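Local structure of penicillin-binding protein (Bacillus halodurans, 3TG9) at residues B[14-19]-B[314-319]; B[101-106]-B[140-145]. The protein probably acts as a serine enzyme of the beta-lactamase and penicillin-binding protein family, forming an acyl-enzyme with beta-lactams or related peptide substrates. One frame throughout, in Å; residues are numbered along the deposited sequence.

Interaction 1 of 2, residues B[14-19]-B[314-319]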
ATOM      1  N   TRP B  14      -2.694  28.841  -3.530  1.00 55.76           N
ATOM      2  CA  TRP B  14      -3.222  27.977  -2.484  1.00 53.78           C
ATOM      3  C   TRP B  14      -2.361  26.733  -2.282  1.00 54.22           C
ATOM      4  O   TRP B  14      -2.690  25.871  -1.464  1.00 51.52           O
ATOM      5  CB  TRP B  14      -4.671  27.598  -2.786  1.00 55.19           C
ATOM      6  CG  TRP B  14      -5.596  28.765  -2.685  1.00 54.75           C
ATOM      7  CD1 TRP B  14      -6.108  29.504  -3.715  1.00 49.87           C
ATOM      8  CD2 TRP B  14      -6.107  29.350  -1.479  1.00 52.05           C
ATOM      9  NE1 TRP B  14      -6.917  30.503  -3.222  1.00 48.63           N
ATOM     10  CE2 TRP B  14      -6.932  30.428  -1.854  1.00 47.83           C
ATOM     11  CE3 TRP B  14      -5.951  29.056  -0.119  1.00 51.72           C
ATOM     12  CZ2 TRP B  14      -7.598  31.216  -0.921  1.00 50.76           C
ATOM     13  CZ3 TRP B  14      -6.614  29.841   0.809  1.00 55.60           C
ATOM     14  CH2 TRP B  14      -7.427  30.909   0.403  1.00 56.42           C
ATOM     15  N   LYS B  15      -1.256  26.660  -3.020  1.00 55.19           N
ATOM     16  CA  LYS B  15      -0.334  25.529  -2.934  1.00 54.61           C
ATOM     17  C   LYS B  15      -1.087  24.208  -3.055  1.00 49.80           C
ATOM     18  O   LYS B  15      -0.993  23.353  -2.171  1.00 47.94           O
ATOM     19  CB  LYS B  15       0.438  25.554  -1.610  1.00 54.35           C
ATOM     20  CG  LYS B  15       0.975  26.914  -1.199  1.00 58.98           C
ATOM     21  CD  LYS B  15       1.959  27.461  -2.214  1.00 61.31           C
ATOM     22  CE  LYS B  15       2.381  28.882  -1.855  1.00 69.56           C
ATOM     23  NZ  LYS B  15       3.290  29.469  -2.884  1.00 75.39           N
ATOM     24  N   LEU B  16      -1.837  24.044  -4.142  1.00 47.35           N
ATOM     25  CA  LEU B  16      -2.654  22.848  -4.308  1.00 44.90           C
ATOM     26  C   LEU B  16      -2.023  21.862  -5.269  1.00 45.30           C
ATOM     27  O   LEU B  16      -1.848  22.168  -6.452  1.00 46.43           O
ATOM     28  CB  LEU B  16      -4.069  23.195  -4.789  1.00 47.96           C
ATOM     29  CG  LEU B  16      -5.021  21.991  -4.872  1.00 41.79           C
ATOM     30  CD1 LEU B  16      -5.366  21.490  -3.481  1.00 36.07           C
ATOM     31  CD2 LEU B  16      -6.288  22.337  -5.630  1.00 41.09           C
ATOM     32  N   SER B  17      -1.694  20.678  -4.756  1.00 43.20           N
ATOM     33  CA  SER B  17      -1.243  19.587  -5.604  1.00 40.35           C
ATOM     34  C   SER B  17      -2.445  18.816  -6.132  1.00 35.54           C
ATOM     35  O   SER B  17      -3.148  18.139  -5.374  1.00 35.93           O
ATOM     36  CB  SER B  17      -0.314  18.648  -4.837  1.00 37.85           C
ATOM     37  OG  SER B  17       0.013  17.513  -5.624  1.00 36.36           O
ATOM     38  N   GLY B  18      -2.687  18.939  -7.427  1.00 31.13           N
ATOM     39  CA  GLY B  18      -3.755  18.212  -8.078  1.00 29.42           C
ATOM     40  C   GLY B  18      -4.014  18.791  -9.455  1.00 37.21           C
ATOM     41  O   GLY B  18      -3.102  19.325 -10.092  1.00 38.35           O
ATOM     42  N   THR B  19      -5.260  18.682  -9.907  1.00 32.59           N
ATOM     43  CA  THR B  19      -5.689  19.231 -11.187  1.00 38.12           C
ATOM     44  C   THR B  19      -7.052  19.919 -11.055  1.00 39.96           C
ATOM     45  O   THR B  19      -8.030  19.306 -10.611  1.00 37.90           O
ATOM     46  CB  THR B  19      -5.794  18.137 -12.248  1.00 35.59           C
ATOM     47  OG1 THR B  19      -4.486  17.607 -12.512  1.00 38.75           O
ATOM     48  CG2 THR B  19      -6.393  18.696 -13.542  1.00 36.23           C
ATOM     49  N   ALA B 314      -7.528  16.828  -5.954  1.00 26.25           N
ATOM     50  CA  ALA B 314      -6.249  16.977  -5.266  1.00 27.53           C
ATOM     51  C   ALA B 314      -5.807  15.688  -4.579  1.00 29.45           C
ATOM     52  O   ALA B 314      -6.631  14.989  -3.983  1.00 28.98           O
ATOM     53  CB  ALA B 314      -6.309  18.108  -4.267  1.00 29.70           C
ATOM     54  N   ASN B 315      -4.509  15.386  -4.668  1.00 28.66           N
ATOM     55  CA  ASN B 315      -3.933  14.246  -3.952  1.00 29.72           C
ATOM     56  C   ASN B 315      -3.269  14.679  -2.651  1.00 30.23           C
ATOM     57  O   ASN B 315      -2.201  14.199  -2.296  1.00 30.74           O
ATOM     58  CB  ASN B 315      -2.995  13.397  -4.842  1.00 27.25           C
ATOM     59  CG  ASN B 315      -1.679  14.103  -5.196  1.00 34.13           C
ATOM     60  OD1 ASN B 315      -1.657  15.306  -5.491  1.00 30.03           O
ATOM     61  ND2 ASN B 315      -0.571  13.339  -5.192  1.00 27.82           N
ATOM     62  N   GLN B 316      -3.916  15.618  -1.967  1.00 30.48           N
ATOM     63  CA  GLN B 316      -3.565  15.992  -0.600  1.00 31.76           C
ATOM     64  C   GLN B 316      -4.856  16.129   0.201  1.00 27.95           C
ATOM     65  O   GLN B 316      -5.955  16.097  -0.362  1.00 28.48           O
ATOM     66  CB  GLN B 316      -2.787  17.303  -0.567  1.00 35.80           C
ATOM     67  CG  GLN B 316      -3.599  18.497  -1.030  1.00 34.67           C
ATOM     68  CD  GLN B 316      -2.790  19.784  -1.043  1.00 41.71           C
ATOM     69  OE1 GLN B 316      -1.984  20.018  -1.943  1.00 39.90           O
ATOM     70  NE2 GLN B 316      -3.020  20.637  -0.045  1.00 41.49           N
ATOM     71  N   SER B 317      -4.723  16.286   1.511  1.00 27.94           N
ATOM     72  CA  SER B 317      -5.872  16.195   2.411  1.00 29.47           C
ATOM     73  C   SER B 317      -6.862  17.380   2.383  1.00 35.87           C
ATOM     74  O   SER B 317      -8.058  17.183   2.574  1.00 34.93           O
ATOM     75  CB  SER B 317      -5.394  15.902   3.835  1.00 32.11           C
ATOM     76  OG  SER B 317      -4.862  14.586   3.925  1.00 32.84           O
ATOM     77  N   SER B 318      -6.378  18.597   2.145  1.00 33.01           N
ATOM     78  CA  SER B 318      -7.268  19.752   2.080  1.00 36.93           C
ATOM     79  C   SER B 318      -6.805  20.794   1.067  1.00 39.05           C
ATOM     80  O   SER B 318      -5.663  20.768   0.614  1.00 38.93           O
ATOM     81  CB  SER B 318      -7.419  20.396   3.459  1.00 42.61           C
ATOM     82  OG  SER B 318      -6.148  20.684   4.007  1.00 48.17           O
ATOM     83  N   GLY B 319      -7.706  21.705   0.705  1.00 41.54           N
ATOM     84  CA  GLY B 319      -7.362  22.801  -0.186  1.00 36.11           C
ATOM     85  C   GLY B 319      -8.266  22.978  -1.394  1.00 40.61           C
ATOM     86  O   GLY B 319      -8.364  24.079  -1.939  1.00 42.50           O
TER
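Ser17 is held by the side chains of both Asn315 and Gln316, each presenting its amide oxygen to a different donor of the serine. The backbone N of Ser17 donates to Gln316 OE1 at 2.9 Å; the hydrogen bond is straight, 172° at the hydrogen, although the donor lies 33° out of the amide plane. Gln316 arrives there by setting CG between its own backbone N and carbonyl carbon (chi1 65°) and then running extended, which carries the amide across to the 14-19 backbone. Its NE2 turns back to the carbonyl of Ser318 in a weak bond, which would limit rotation of the amide, though only weakly at NE2. The hydroxyl of Ser17 donates to Asn315 OD1, OG to OD1 2.8 Å, in the amide plane and on a lone pair. The same OD1 also accepts from Asn45, while Asn315 ND2 donates to the carbonyls of Phe36 and Leu203, so both the oxygen and the nitrogen of the carboxamide are bonded more than once.

These bonds sit where strand 18-24 begins and strand 308-314 ends, neighbouring antiparallel strands of the large sheet that sets an N-terminal strand beside a C-terminal one, as in the beta-lactamase fold. Gly18 and Ala314 form a non-hydrogen-bonded pair with CA atoms 4.0 Å apart, so the two backbones approach closely there. Just beyond, Asn315 N donates to Ser17 O at 3.2 Å, a bent bond.

Leu16 supplies the apolar part. With CG anti to the backbone N, its CD1 reaches Ala314 CB at 3.6 Å and Gly319 C at 3.9 Å. Gly319 is the N-cap of helix 320-330, whose Val323 also touches the Leu16 side chain.

Interaction 2 of 2, residues B[101-106]-B[140-145]; sequences SGVPDY and APMKFP
Gly102 and Lys143 join two loop segments through one backbone hydrogen bond, Lys143 N to Gly102 O at 2.6 Å, 169° at the hydrogen. Both segments belong to the long connection between helices 93-98 and 155-168 of the beta-lactamase fold, and their touching parts run roughly antiparallel. An ST turn shapes the first: Ser101 OG accepts from Val103 N, and the Gly102 between them has positive phi.

The apolar contacts centre on Pro104 and Met142. Pro104 CB meets Ala140 CB at 3.5 Å and its CG lies against Ala140 O, while Pro104 CD presses on Met142 CE at 3.3 Å, tighter than usual for two carbons. Bends at chi2 and chi3 fold the methionine so that Met142 SD lies 3.9 Å from Val103 CA, and Met142 and Val103 lie side by side, pointing the same way. Phe88 touches both of these side chains.

A CH-pi contact completes the set. Phe144 holds CG between its backbone N and carbonyl carbon (chi1 57°), which brings the ring over Gly102, whose CA also makes a CA-H...O contact with Phe144 O at 3.6 Å. Arg149 also touches the phenylalanine side chain. Gly102 CA sits over the centre of one ring face, 3.5 Å from the Phe144 ring centroid and 15° off its normal.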
ATOM      1  N   SER B 101     -32.450   7.913   6.267  1.00 38.84           N
ATOM      2  CA  SER B 101     -32.818   6.526   6.550  1.00 38.42           C
ATOM      3  C   SER B 101     -32.758   6.141   8.023  1.00 44.65           C
ATOM      4  O   SER B 101     -33.445   5.215   8.453  1.00 43.45           O
ATOM      5  CB  SER B 101     -31.912   5.575   5.772  1.00 41.75           C
ATOM      6  OG  SER B 101     -30.639   5.488   6.392  1.00 40.49           O
ATOM      7  N   GLY B 102     -31.912   6.830   8.782  1.00 42.96           N
ATOM      8  CA  GLY B 102     -31.715   6.510  10.182  1.00 44.52           C
ATOM      9  C   GLY B 102     -30.833   5.305  10.476  1.00 43.71           C
ATOM     10  O   GLY B 102     -30.584   5.002  11.641  1.00 44.81           O
ATOM     11  N   VAL B 103     -30.364   4.609   9.442  1.00 40.28           N
ATOM     12  CA  VAL B 103     -29.493   3.447   9.646  1.00 40.09           C
ATOM     13  C   VAL B 103     -28.235   3.813  10.434  1.00 40.50           C
ATOM     14  O   VAL B 103     -27.806   4.969  10.421  1.00 39.88           O
ATOM     15  CB  VAL B 103     -29.070   2.786   8.309  1.00 39.00           C
ATOM     16  CG1 VAL B 103     -30.285   2.276   7.566  1.00 41.84           C
ATOM     17  CG2 VAL B 103     -28.275   3.759   7.446  1.00 34.99           C
ATOM     18  N   PRO B 104     -27.643   2.831  11.136  1.00 38.94           N
ATOM     19  CA  PRO B 104     -26.356   3.086  11.789  1.00 38.24           C
ATOM     20  C   PRO B 104     -25.269   3.197  10.726  1.00 39.16           C
ATOM     21  O   PRO B 104     -25.386   2.582   9.665  1.00 37.28           O
ATOM     22  CB  PRO B 104     -26.136   1.832  12.629  1.00 37.51           C
ATOM     23  CG  PRO B 104     -26.885   0.759  11.908  1.00 38.47           C
ATOM     24  CD  PRO B 104     -28.065   1.426  11.258  1.00 42.66           C
ATOM     25  N   ASP B 105     -24.234   3.977  11.011  1.00 40.03           N
ATOM     26  CA  ASP B 105     -23.143   4.214  10.073  1.00 33.39           C
ATOM     27  C   ASP B 105     -21.910   3.494  10.604  1.00 39.55           C
ATOM     28  O   ASP B 105     -21.818   3.230  11.802  1.00 36.06           O
ATOM     29  CB  ASP B 105     -22.877   5.717  10.011  1.00 37.46           C
ATOM     30  CG  ASP B 105     -22.173   6.147   8.734  1.00 38.06           C
ATOM     31  OD1 ASP B 105     -21.571   5.289   8.046  1.00 30.52           O
ATOM     32  OD2 ASP B 105     -22.235   7.361   8.431  1.00 33.67           O
ATOM     33  N   TYR B 106     -20.962   3.161   9.733  1.00 36.58           N
ATOM     34  CA  TYR B 106     -19.687   2.642  10.220  1.00 37.10           C
ATOM     35  C   TYR B 106     -18.703   3.792  10.432  1.00 36.11           C
ATOM     36  O   TYR B 106     -17.647   3.620  11.038  1.00 35.78           O
ATOM     37  CB  TYR B 106     -19.116   1.581   9.275  1.00 37.87           C
ATOM     38  CG  TYR B 106     -18.622   2.105   7.939  1.00 34.09           C
ATOM     39  CD1 TYR B 106     -17.270   2.344   7.720  1.00 36.06           C
ATOM     40  CD2 TYR B 106     -19.505   2.344   6.896  1.00 35.46           C
ATOM     41  CE1 TYR B 106     -16.805   2.814   6.500  1.00 32.88           C
ATOM     42  CE2 TYR B 106     -19.050   2.815   5.669  1.00 36.95           C
ATOM     43  CZ  TYR B 106     -17.702   3.050   5.480  1.00 36.23           C
ATOM     44  OH  TYR B 106     -17.255   3.520   4.266  1.00 32.84           O
ATOM     45  N   ALA B 140     -25.776  -2.774  14.426  1.00 45.78           N
ATOM     46  CA  ALA B 140     -25.945  -1.630  15.309  1.00 45.29           C
ATOM     47  C   ALA B 140     -27.379  -1.105  15.221  1.00 47.57           C
ATOM     48  O   ALA B 140     -28.056  -1.298  14.209  1.00 45.90           O
ATOM     49  CB  ALA B 140     -24.935  -0.536  14.970  1.00 42.65           C
ATOM     50  N   PRO B 141     -27.852  -0.458  16.299  1.00 49.87           N
ATOM     51  CA  PRO B 141     -29.218   0.065  16.390  1.00 45.04           C
ATOM     52  C   PRO B 141     -29.468   1.240  15.457  1.00 48.50           C
ATOM     53  O   PRO B 141     -28.593   2.088  15.257  1.00 47.19           O
ATOM     54  CB  PRO B 141     -29.295   0.545  17.843  1.00 47.76           C
ATOM     55  CG  PRO B 141     -27.869   0.801  18.217  1.00 54.35           C
ATOM     56  CD  PRO B 141     -27.162  -0.348  17.596  1.00 48.19           C
ATOM     57  N   MET B 142     -30.668   1.297  14.895  1.00 47.54           N
ATOM     58  CA  MET B 142     -31.040   2.433  14.072  1.00 45.97           C
ATOM     59  C   MET B 142     -30.888   3.696  14.909  1.00 47.86           C
ATOM     60  O   MET B 142     -31.039   3.656  16.128  1.00 51.53           O
ATOM     61  CB  MET B 142     -32.469   2.284  13.566  1.00 44.90           C
ATOM     62  CG  MET B 142     -32.640   2.694  12.110  1.00 52.63           C
ATOM     63  SD  MET B 142     -32.520   1.303  10.966  1.00 59.87           S
ATOM     64  CE  MET B 142     -31.203   0.335  11.687  1.00 50.83           C
ATOM     65  N   LYS B 143     -30.560   4.807  14.263  1.00 46.46           N
ATOM     66  CA  LYS B 143     -30.307   6.048  14.983  1.00 48.92           C
ATOM     67  C   LYS B 143     -31.604   6.826  15.166  1.00 50.97           C
ATOM     68  O   LYS B 143     -31.751   7.613  16.103  1.00 52.00           O
ATOM     69  CB  LYS B 143     -29.265   6.891  14.244  1.00 49.91           C
ATOM     70  CG  LYS B 143     -27.997   6.118  13.889  1.00 51.45           C
ATOM     71  CD  LYS B 143     -27.206   5.706  15.136  1.00 54.00           C
ATOM     72  CE  LYS B 143     -26.684   6.928  15.892  1.00 58.99           C
ATOM     73  NZ  LYS B 143     -25.921   6.563  17.125  1.00 60.93           N
ATOM     74  N   PHE B 144     -32.550   6.593  14.266  1.00 49.77           N
ATOM     75  CA  PHE B 144     -33.841   7.255  14.336  1.00 49.97           C
ATOM     76  C   PHE B 144     -34.807   6.660  13.320  1.00 49.76           C
ATOM     77  O   PHE B 144     -34.398   5.890  12.447  1.00 47.48           O
ATOM     78  CB  PHE B 144     -33.696   8.773  14.141  1.00 54.25           C
ATOM     79  CG  PHE B 144     -33.019   9.171  12.856  1.00 52.84           C
ATOM     80  CD1 PHE B 144     -33.730   9.232  11.670  1.00 53.41           C
ATOM     81  CD2 PHE B 144     -31.677   9.511  12.842  1.00 50.70           C
ATOM     82  CE1 PHE B 144     -33.110   9.608  10.489  1.00 52.88           C
ATOM     83  CE2 PHE B 144     -31.050   9.892  11.668  1.00 49.69           C
ATOM     84  CZ  PHE B 144     -31.767   9.939  10.488  1.00 48.23           C
ATOM     85  N   PRO B 145     -36.100   6.995  13.453  1.00 50.18           N
ATOM     86  CA  PRO B 145     -37.145   6.583  12.512  1.00 54.48           C
ATOM     87  C   PRO B 145     -36.806   6.979  11.079  1.00 54.36           C
ATOM     88  O   PRO B 145     -36.481   8.142  10.836  1.00 56.17           O
ATOM     89  CB  PRO B 145     -38.363   7.381  12.981  1.00 53.50           C
ATOM     90  CG  PRO B 145     -38.141   7.572  14.431  1.00 57.55           C
ATOM     91  CD  PRO B 145     -36.660   7.707  14.618  1.00 54.33           C
TER

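Starting from the N terminus, the chain leaves helix 7-13, passes through 14-19 and enters strand 18-24; residues 314-319 come back against it near the C-terminal end, so interaction 1 closes a loop of nearly 300 residues. Interaction 2 is nested inside that loop: 101-106 is rejoined by 140-145 after 33 intervening residues that contain no helix or strand. The two closures therefore do not cross. The centres of interactions 1 and 2 are about 33 Å apart, and the nearest atoms of interactions 1 and 2 are about 17 Å apart. Interaction 1 ties the start of the first sheet strand to the end of strand 308-314 and the loop leading into helix 320-330, whereas interaction 2 pins together the excursion between helices 93-98 and 155-168.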